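Local coordinates for galactokinase (PDB 6TEQ), which probably phosphorylates galactose at the expense of ATP, as a GHMP-family sugar kinase, and binds 2-deoxy-2-fluoro-galactose in its sugar pocket, at residues Ala37-Asn42 with Leu190-Ser195; Ile58-Arg63 with Leu404-Ala410. Where two conformers were deposited one is given. Residue numbers count along the deposited sequence, not the author numbering.

Interaction 1 of 2, residues Ala37-Asn42 with Leu190-Ser195; sequences APGRVN and LDQNAS. With GAF (2-deoxy-2-fluoro-alpha-D-galactopyranose), chain M.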
ATOM      1  N   ALA A  37      -1.305   5.824  11.106  1.00 13.24           N
ATOM      2  CA  ALA A  37      -1.388   5.819   9.643  1.00 12.03           C
ATOM      3  C   ALA A  37      -2.122   4.571   9.230  1.00 11.43           C
ATOM      4  O   ALA A  37      -1.921   3.480   9.822  1.00 11.56           O
ATOM      5  CB  ALA A  37      -0.015   5.924   9.056  1.00 12.21           C
ATOM      6  N   PRO A  38      -2.924   4.670   8.169  1.00 10.47           N
ATOM      7  CA  PRO A  38      -3.679   3.512   7.707  1.00 12.12           C
ATOM      8  C   PRO A  38      -2.899   2.620   6.752  1.00 10.04           C
ATOM      9  O   PRO A  38      -1.966   2.999   6.050  1.00 12.28           O
ATOM     10  CB  PRO A  38      -4.886   4.142   7.024  1.00 10.59           C
ATOM     11  CG  PRO A  38      -4.272   5.400   6.380  1.00 13.53           C
ATOM     12  CD  PRO A  38      -3.356   5.910   7.483  1.00 12.83           C
ATOM     13  N   GLY A  39      -3.365   1.376   6.690  1.00 12.17           N
ATOM     14  CA  GLY A  39      -3.057   0.516   5.550  1.00 11.35           C
ATOM     15  C   GLY A  39      -3.900   0.946   4.362  1.00 11.61           C
ATOM     16  O   GLY A  39      -4.614   1.940   4.455  1.00 12.04           O
ATOM     17  N   ARG A  40      -3.780   0.221   3.249  1.00 11.11           N
ATOM     18  CA  ARG A  40      -4.407   0.675   2.010  1.00  9.00           C
ATOM     19  C   ARG A  40      -4.837  -0.508   1.180  1.00  9.69           C
ATOM     20  O   ARG A  40      -4.180  -1.590   1.218  1.00 11.23           O
ATOM     21  CB  ARG A  40      -3.438   1.575   1.235  1.00 10.28           C
ATOM     22  CG  ARG A  40      -2.201   0.900   0.679  1.00 11.88           C
ATOM     23  CD  ARG A  40      -2.380   0.402  -0.722  1.00 12.39           C
ATOM     24  NE  ARG A  40      -1.235  -0.403  -1.153  1.00 14.45           N
ATOM     25  CZ  ARG A  40      -1.078  -1.697  -0.974  1.00 14.65           C
ATOM     26  NH1 ARG A  40       0.044  -2.276  -1.396  1.00 14.54           N
ATOM     27  NH2 ARG A  40      -2.057  -2.458  -0.501  1.00 15.53           N
ATOM     28  N   VAL A  41      -5.813  -0.262   0.310  0.50 11.35           N
ATOM     29  CA  VAL A  41      -6.050  -1.155  -0.851  0.50 14.84           C
ATOM     30  C   VAL A  41      -5.952  -0.339  -2.139  0.50 12.51           C
ATOM     31  O   VAL A  41      -6.608   0.691  -2.297  0.50 13.46           O
ATOM     32  CB  VAL A  41      -7.383  -1.912  -0.751  0.50 16.15           C
ATOM     33  CG1 VAL A  41      -7.292  -3.125   0.129  0.50 17.51           C
ATOM     34  CG2 VAL A  41      -8.469  -1.045  -0.182  0.50 19.47           C
ATOM     35  N   ASN A  42      -5.182  -0.869  -3.068  1.00 11.15           N
ATOM     36  CA  ASN A  42      -5.076  -0.271  -4.401  1.00 11.14           C
ATOM     37  C   ASN A  42      -6.282  -0.764  -5.187  1.00 11.13           C
ATOM     38  O   ASN A  42      -6.403  -1.948  -5.441  1.00 11.63           O
ATOM     39  CB  ASN A  42      -3.744  -0.562  -5.060  1.00 12.19           C
ATOM     40  CG  ASN A  42      -3.490   0.391  -6.195  1.00 12.20           C
ATOM     41  OD1 ASN A  42      -4.096   1.458  -6.253  1.00 12.86           O
ATOM     42  ND2 ASN A  42      -2.630  -0.054  -7.090  1.00 11.82           N
ATOM     43  N   LEU A 190       3.392   4.052  -3.938  0.50 13.85           N
ATOM     44  CA  LEU A 190       1.926   3.832  -3.899  0.50 16.22           C
ATOM     45  C   LEU A 190       1.422   3.909  -2.452  0.50 12.92           C
ATOM     46  O   LEU A 190       0.447   4.650  -2.130  0.50 13.29           O
ATOM     47  CB  LEU A 190       1.652   2.432  -4.477  0.50 17.07           C
ATOM     48  CG  LEU A 190       0.203   1.943  -4.543  0.50 17.31           C
ATOM     49  CD1 LEU A 190       0.152   0.476  -4.973  0.50 16.76           C
ATOM     50  CD2 LEU A 190      -0.492   2.114  -3.218  0.50 20.69           C
ATOM     51  N   ASP A 191       2.037   3.102  -1.600  1.00 11.72           N
ATOM     52  CA  ASP A 191       1.467   2.772  -0.308  1.00 10.92           C
ATOM     53  C   ASP A 191       1.574   3.977   0.625  1.00  9.87           C
ATOM     54  O   ASP A 191       0.626   4.258   1.435  1.00 10.96           O
ATOM     55  CB  ASP A 191       2.154   1.577   0.327  1.00 12.86           C
ATOM     56  CG  ASP A 191       2.202   0.304  -0.480  1.00 13.10           C
ATOM     57  OD1 ASP A 191       1.484   0.243  -1.508  1.00 13.06           O
ATOM     58  OD2 ASP A 191       2.830  -0.619   0.067  1.00 15.82           O
ATOM     59  N   GLN A 192       2.692   4.686   0.547  1.00 10.81           N
ATOM     60  CA  GLN A 192       3.016   5.791   1.446  1.00 12.32           C
ATOM     61  C   GLN A 192       2.201   7.023   1.016  1.00 11.22           C
ATOM     62  O   GLN A 192       1.650   7.767   1.905  1.00 11.67           O
ATOM     63  CB  GLN A 192       4.510   6.078   1.404  1.00 13.89           C
ATOM     64  CG  GLN A 192       5.366   4.892   1.864  1.00 13.28           C
ATOM     65  CD  GLN A 192       5.684   3.874   0.783  1.00 13.05           C
ATOM     66  OE1 GLN A 192       5.190   3.932  -0.372  1.00 14.21           O
ATOM     67  NE2 GLN A 192       6.524   2.918   1.147  1.00 19.36           N
ATOM     68  N   ASN A 193       1.985   7.230  -0.256  1.00 11.88           N
ATOM     69  CA  ASN A 193       1.085   8.284  -0.741  1.00 12.21           C
ATOM     70  C   ASN A 193      -0.309   8.006  -0.282  1.00 11.17           C
ATOM     71  O   ASN A 193      -1.022   8.956   0.209  1.00 13.14           O
ATOM     72  CB  ASN A 193       1.215   8.447  -2.282  1.00 11.77           C
ATOM     73  CG  ASN A 193       2.401   9.289  -2.702  1.00 14.14           C
ATOM     74  OD1 ASN A 193       2.291  10.503  -2.684  1.00 14.67           O
ATOM     75  ND2 ASN A 193       3.541   8.683  -2.991  1.00 15.04           N
ATOM     76  N   ALA A 194      -0.790   6.765  -0.376  1.00 12.37           N
ATOM     77  CA  ALA A 194      -2.150   6.418   0.110  1.00 13.07           C
ATOM     78  C   ALA A 194      -2.242   6.737   1.578  1.00 10.38           C
ATOM     79  O   ALA A 194      -3.183   7.403   2.006  1.00 11.70           O
ATOM     80  CB  ALA A 194      -2.463   4.976  -0.148  1.00 12.31           C
ATOM     81  N   SER A 195      -1.295   6.269   2.366  1.00 10.71           N
ATOM     82  CA  SER A 195      -1.409   6.289   3.833  1.00 11.08           C
ATOM     83  C   SER A 195      -1.439   7.745   4.304  1.00 10.45           C
ATOM     84  O   SER A 195      -2.087   8.059   5.310  1.00 13.96           O
ATOM     85  CB  SER A 195      -0.235   5.508   4.444  1.00 12.08           C
ATOM     86  OG  SER A 195      -0.418   5.330   5.818  1.00 13.51           O
TER
HETATM   87  C1  GAF M 609       3.883  -3.171  -3.499  0.60 14.86           C
HETATM   88  C2  GAF M 609       4.696  -1.896  -3.432  0.60 14.74           C
HETATM   89  F2  GAF M 609       4.964  -1.617  -2.133  0.60 15.54           F
HETATM   90  C3  GAF M 609       3.974  -0.728  -4.069  0.60 11.94           C
HETATM   91  O3  GAF M 609       4.859   0.336  -4.222  0.60 14.69           O
HETATM   92  C4  GAF M 609       3.450  -1.098  -5.489  0.60 13.52           C
HETATM   93  O4  GAF M 609       4.487  -1.250  -6.450  0.60 14.07           O
HETATM   94  C5  GAF M 609       2.648  -2.351  -5.392  0.60 12.35           C
HETATM   95  O5  GAF M 609       3.433  -3.383  -4.845  0.60 15.58           O
HETATM   96  C6  GAF M 609       2.101  -2.824  -6.723  0.60 11.16           C
HETATM   97  O6  GAF M 609       1.197  -1.872  -7.283  0.60  9.59           O
HETATM   98  O1  GAF M 609       2.821  -2.940  -2.590  0.60 17.81           O
HETATM   99  O   HOH W   1      -0.854   2.233   3.438  1.00 35.90           O
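Strand 37-42 passes over the start of helix 190-195 with 123° between the two N-to-C directions and 7.8 Å between the short axes, and the two segments together bury 355 Å². R40 dominates. Its CA-to-CB bond points at the helix, bringing CB to 3.8 Å from A194 CB; a p chi1, a chi2 of 92° between wells and a t chi3 then carry the guanidinium to D191. There R40 NE and NH1 both donate to D191 OD1, at 2.8 and 2.9 Å, a salt bridge in which a single carboxylate oxygen accepts two N-H hydrogen bonds. D191, m at chi1, sends OD2 elsewhere: it lies 3.2 Å from F2 of the bound GAF, just as R40 NH1 lies 3.1 Å from its O1. With chi1 and chi2 both t, L190 directs CD1 to N42 ND2 (3.5 Å) and to GAF O6 (3.5 Å), while its other branch, CD2, lies 3.3 Å from R40 NE. The amide of N42 has its strongest partner in E46, itself a galactose-binding residue. At the other end S195, t at chi1, donates from OG to P38 O (2.8 Å) and touches A37 CB (3.3 Å); water 1 donates to the same P38 O (2.9 Å) and to D191 O (3.2 Å), a second link between strand and helix. R40 NH2 is hydrogen-bonded to G138 O, in a loop that binds ADP when nucleotide is present. R40 and D191 both bind galactose, and their pairing beside the anomeric hydroxyl is consistent with the Arg-Asp pair of related galactokinases, in which D191 would probably be the catalytic aspartate.

Interaction 2 of 2, residues Ile58-Arg63 with Leu404-Ala410; sequences IALPHR and LPAFAAA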
ATOM      1  N   ILE A  58      -7.216   3.542  -1.909  1.00 11.17           N
ATOM      2  CA  ILE A  58      -7.975   4.060  -0.746  1.00  9.63           C
ATOM      3  C   ILE A  58      -7.213   3.683   0.501  1.00 10.99           C
ATOM      4  O   ILE A  58      -6.480   2.647   0.511  1.00 12.00           O
ATOM      5  CB  ILE A  58      -9.412   3.533  -0.712  1.00 11.56           C
ATOM      6  CG1 ILE A  58      -9.474   2.016  -0.603  1.00 13.07           C
ATOM      7  CG2 ILE A  58     -10.172   4.052  -1.912  1.00 11.37           C
ATOM      8  CD1 ILE A  58     -10.804   1.473  -0.226  1.00 13.31           C
ATOM      9  N   ALA A  59      -7.416   4.479   1.527  1.00 10.81           N
ATOM     10  CA  ALA A  59      -6.876   4.156   2.854  1.00 12.07           C
ATOM     11  C   ALA A  59      -7.914   3.283   3.549  1.00 11.56           C
ATOM     12  O   ALA A  59      -9.140   3.620   3.559  1.00 15.07           O
ATOM     13  CB  ALA A  59      -6.623   5.406   3.630  1.00 12.21           C
ATOM     14  N   LEU A  60      -7.477   2.197   4.162  1.00 11.27           N
ATOM     15  CA  LEU A  60      -8.368   1.383   5.000  1.00 11.41           C
ATOM     16  C   LEU A  60      -8.670   2.077   6.331  1.00 11.35           C
ATOM     17  O   LEU A  60      -7.919   2.924   6.809  1.00 12.27           O
ATOM     18  CB  LEU A  60      -7.734   0.022   5.228  1.00 12.67           C
ATOM     19  CG  LEU A  60      -7.706  -0.917   4.039  1.00 13.92           C
ATOM     20  CD1 LEU A  60      -6.821  -2.077   4.409  1.00 14.59           C
ATOM     21  CD2 LEU A  60      -9.107  -1.407   3.721  1.00 14.85           C
ATOM     22  N   PRO A  61      -9.738   1.665   7.039  1.00 12.29           N
ATOM     23  CA  PRO A  61      -9.927   2.157   8.388  1.00 12.70           C
ATOM     24  C   PRO A  61      -8.893   1.573   9.362  1.00 10.78           C
ATOM     25  O   PRO A  61      -8.676   2.112  10.435  1.00 13.09           O
ATOM     26  CB  PRO A  61     -11.286   1.613   8.738  1.00 11.24           C
ATOM     27  CG  PRO A  61     -11.577   0.467   7.814  1.00 13.59           C
ATOM     28  CD  PRO A  61     -10.825   0.796   6.561  1.00 12.45           C
ATOM     29  N   HIS A  62      -8.279   0.478   8.966  1.00 10.36           N
ATOM     30  CA  HIS A  62      -7.277  -0.273   9.758  1.00 11.13           C
ATOM     31  C   HIS A  62      -6.004   0.566   9.794  1.00 10.23           C
ATOM     32  O   HIS A  62      -5.467   0.929   8.718  1.00 12.15           O
ATOM     33  CB  HIS A  62      -6.952  -1.619   9.124  1.00 12.26           C
ATOM     34  CG  HIS A  62      -8.147  -2.495   9.055  1.00 12.13           C
ATOM     35  ND1 HIS A  62      -9.161  -2.227   8.154  1.00 12.45           N
ATOM     36  CD2 HIS A  62      -8.515  -3.580   9.776  1.00 11.90           C
ATOM     37  CE1 HIS A  62     -10.138  -3.112   8.347  1.00 12.68           C
ATOM     38  NE2 HIS A  62      -9.742  -3.977   9.309  1.00 11.95           N
ATOM     39  N   ARG A  63      -5.496   0.871  10.982  1.00 10.32           N
ATOM     40  CA  ARG A  63      -4.358   1.757  11.198  1.00 12.21           C
ATOM     41  C   ARG A  63      -3.317   1.093  12.090  1.00 12.06           C
ATOM     42  O   ARG A  63      -3.676   0.212  12.949  1.00 13.91           O
ATOM     43  CB  ARG A  63      -4.818   3.075  11.756  1.00 11.77           C
ATOM     44  CG  ARG A  63      -5.760   3.836  10.805  1.00 12.52           C
ATOM     45  CD  ARG A  63      -6.650   4.849  11.486  1.00 15.06           C
ATOM     46  NE  ARG A  63      -6.030   6.133  11.831  1.00 13.56           N
ATOM     47  CZ  ARG A  63      -5.794   7.141  10.999  1.00 14.74           C
ATOM     48  NH1 ARG A  63      -6.079   7.041   9.714  1.00 14.58           N
ATOM     49  NH2 ARG A  63      -5.308   8.278  11.473  1.00 17.08           N
ATOM     50  N   LEU A 404     -11.670  -8.434   5.798  1.00 13.30           N
ATOM     51  CA  LEU A 404     -11.634  -7.142   6.517  1.00 14.71           C
ATOM     52  C   LEU A 404     -12.759  -6.309   5.932  1.00 12.93           C
ATOM     53  O   LEU A 404     -12.891  -6.267   4.708  1.00 16.31           O
ATOM     54  CB  LEU A 404     -10.322  -6.386   6.223  1.00 19.27           C
ATOM     55  CG  LEU A 404      -8.952  -6.823   6.697  1.00 24.87           C
ATOM     56  CD1 LEU A 404      -8.508  -7.989   5.882  1.00 21.19           C
ATOM     57  CD2 LEU A 404      -7.985  -5.638   6.470  1.00 20.99           C
ATOM     58  N   PRO A 405     -13.511  -5.549   6.756  1.00 12.42           N
ATOM     59  CA  PRO A 405     -14.365  -4.499   6.236  1.00 13.25           C
ATOM     60  C   PRO A 405     -13.486  -3.441   5.581  1.00 14.33           C
ATOM     61  O   PRO A 405     -12.336  -3.241   6.000  1.00 15.43           O
ATOM     62  CB  PRO A 405     -15.072  -3.947   7.453  1.00 15.71           C
ATOM     63  CG  PRO A 405     -14.109  -4.227   8.574  1.00 16.82           C
ATOM     64  CD  PRO A 405     -13.465  -5.558   8.216  1.00 14.91           C
ATOM     65  N   ALA A 406     -14.051  -2.785   4.590  1.00 13.47           N
ATOM     66  CA  ALA A 406     -13.257  -1.819   3.809  1.00 13.78           C
ATOM     67  C   ALA A 406     -14.162  -0.731   3.262  1.00 14.82           C
ATOM     68  O   ALA A 406     -15.181  -1.016   2.678  1.00 17.27           O
ATOM     69  CB  ALA A 406     -12.440  -2.501   2.747  1.00 15.71           C
ATOM     70  N   PHE A 407     -13.632   0.464   3.290  1.00 15.97           N
ATOM     71  CA  PHE A 407     -14.216   1.648   2.648  1.00 14.05           C
ATOM     72  C   PHE A 407     -13.089   2.664   2.618  1.00 12.83           C
ATOM     73  O   PHE A 407     -12.099   2.492   3.355  1.00 13.06           O
ATOM     74  CB  PHE A 407     -15.428   2.125   3.429  1.00 15.94           C
ATOM     75  CG  PHE A 407     -15.202   2.244   4.914  1.00 19.25           C
ATOM     76  CD1 PHE A 407     -14.713   3.403   5.490  1.00 21.54           C
ATOM     77  CD2 PHE A 407     -15.567   1.172   5.734  1.00 25.66           C
ATOM     78  CE1 PHE A 407     -14.529   3.466   6.875  1.00 25.18           C
ATOM     79  CE2 PHE A 407     -15.385   1.241   7.111  1.00 26.81           C
ATOM     80  CZ  PHE A 407     -14.863   2.390   7.680  1.00 25.87           C
ATOM     81  N   ALA A 408     -13.288   3.731   1.910  1.00 12.84           N
ATOM     82  CA  ALA A 408     -12.277   4.785   1.793  1.00 12.55           C
ATOM     83  C   ALA A 408     -12.309   5.620   3.066  1.00 10.30           C
ATOM     84  O   ALA A 408     -13.288   6.342   3.364  1.00 13.20           O
ATOM     85  CB  ALA A 408     -12.544   5.622   0.571  1.00 13.84           C
ATOM     86  N   ALA A 409     -11.228   5.531   3.826  1.00 11.40           N
ATOM     87  CA  ALA A 409     -11.040   6.138   5.153  1.00 12.43           C
ATOM     88  C   ALA A 409      -9.973   7.227   5.094  1.00 11.44           C
ATOM     89  O   ALA A 409      -9.411   7.527   4.041  1.00 13.53           O
ATOM     90  CB  ALA A 409     -10.716   5.043   6.155  1.00 14.09           C
ATOM     91  N   ALA A 410      -9.821   7.920   6.225  1.00 12.84           N
ATOM     92  CA  ALA A 410      -8.905   9.057   6.379  1.00 12.81           C
ATOM     93  C   ALA A 410      -7.450   8.621   6.388  1.00 11.87           C
ATOM     94  O   ALA A 410      -7.102   7.429   6.685  1.00 14.28           O
ATOM     95  CB  ALA A 410      -9.281   9.775   7.674  1.00 17.36           C
TER
HETATM   96  O   HOH W   2      -9.328   6.663   1.351  1.00 12.97           O
HETATM   97  O   HOH W   3      -7.925   5.335   8.117  1.00 13.23           O
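H62 presents one ring face to L404, whose CD2 sits 3.7 Å from the ring centroid and 9° off its normal, a CH-pi contact; H62 NE2 is hydrogen-bonded to I7 O. The same L404 CD2 lies 4.3 Å from L60 CD1, and L60 CD2 packs on A406 CB at 3.6 Å. A second CH-pi contact sets P61 CG over the F407 ring, 4.2 Å from its centroid and 27° off the normal. Residues 404-410 make up most of the irregular link between strand 402-404 of the five-stranded sheet and strand 413-417 of the larger one, and they run along the corner that the chain turns at P61. Polar links accompany the packing: A409 N donates to A59 O (2.8 Å, 153°), and water 2 accepts from A59 N (2.9 Å) and lies 2.8 Å from A409 O. Water 3 donates to L60 O and A410 O, both at 2.7 Å, and accepts from R63 NH1 at 3.0 Å; R63 NH2 forms a salt bridge with E415.

How the interactions relate
From the N terminus the chain enters strand 33-42, turns, and returns antiparallel as strand 54-70, so the first segments of both contacts are neighbours in one sheet: G39 O lies 2.9 Å from L60 N, and V41 O 2.9 Å from I58 N, both probable hydrogen bonds. Interaction 1 closes across 147 intervening residues, when helix 190-197 comes back to the first strand. Interaction 2 closes later, across 340 residues, when the loop before the last strand reaches the second. Their segments alternate along the sequence, so the closures cross. The centres of interactions 1 and 2 are about 9 Å apart, and the strand pair joins the sugar-site helix to the C-terminal connection between two sheets.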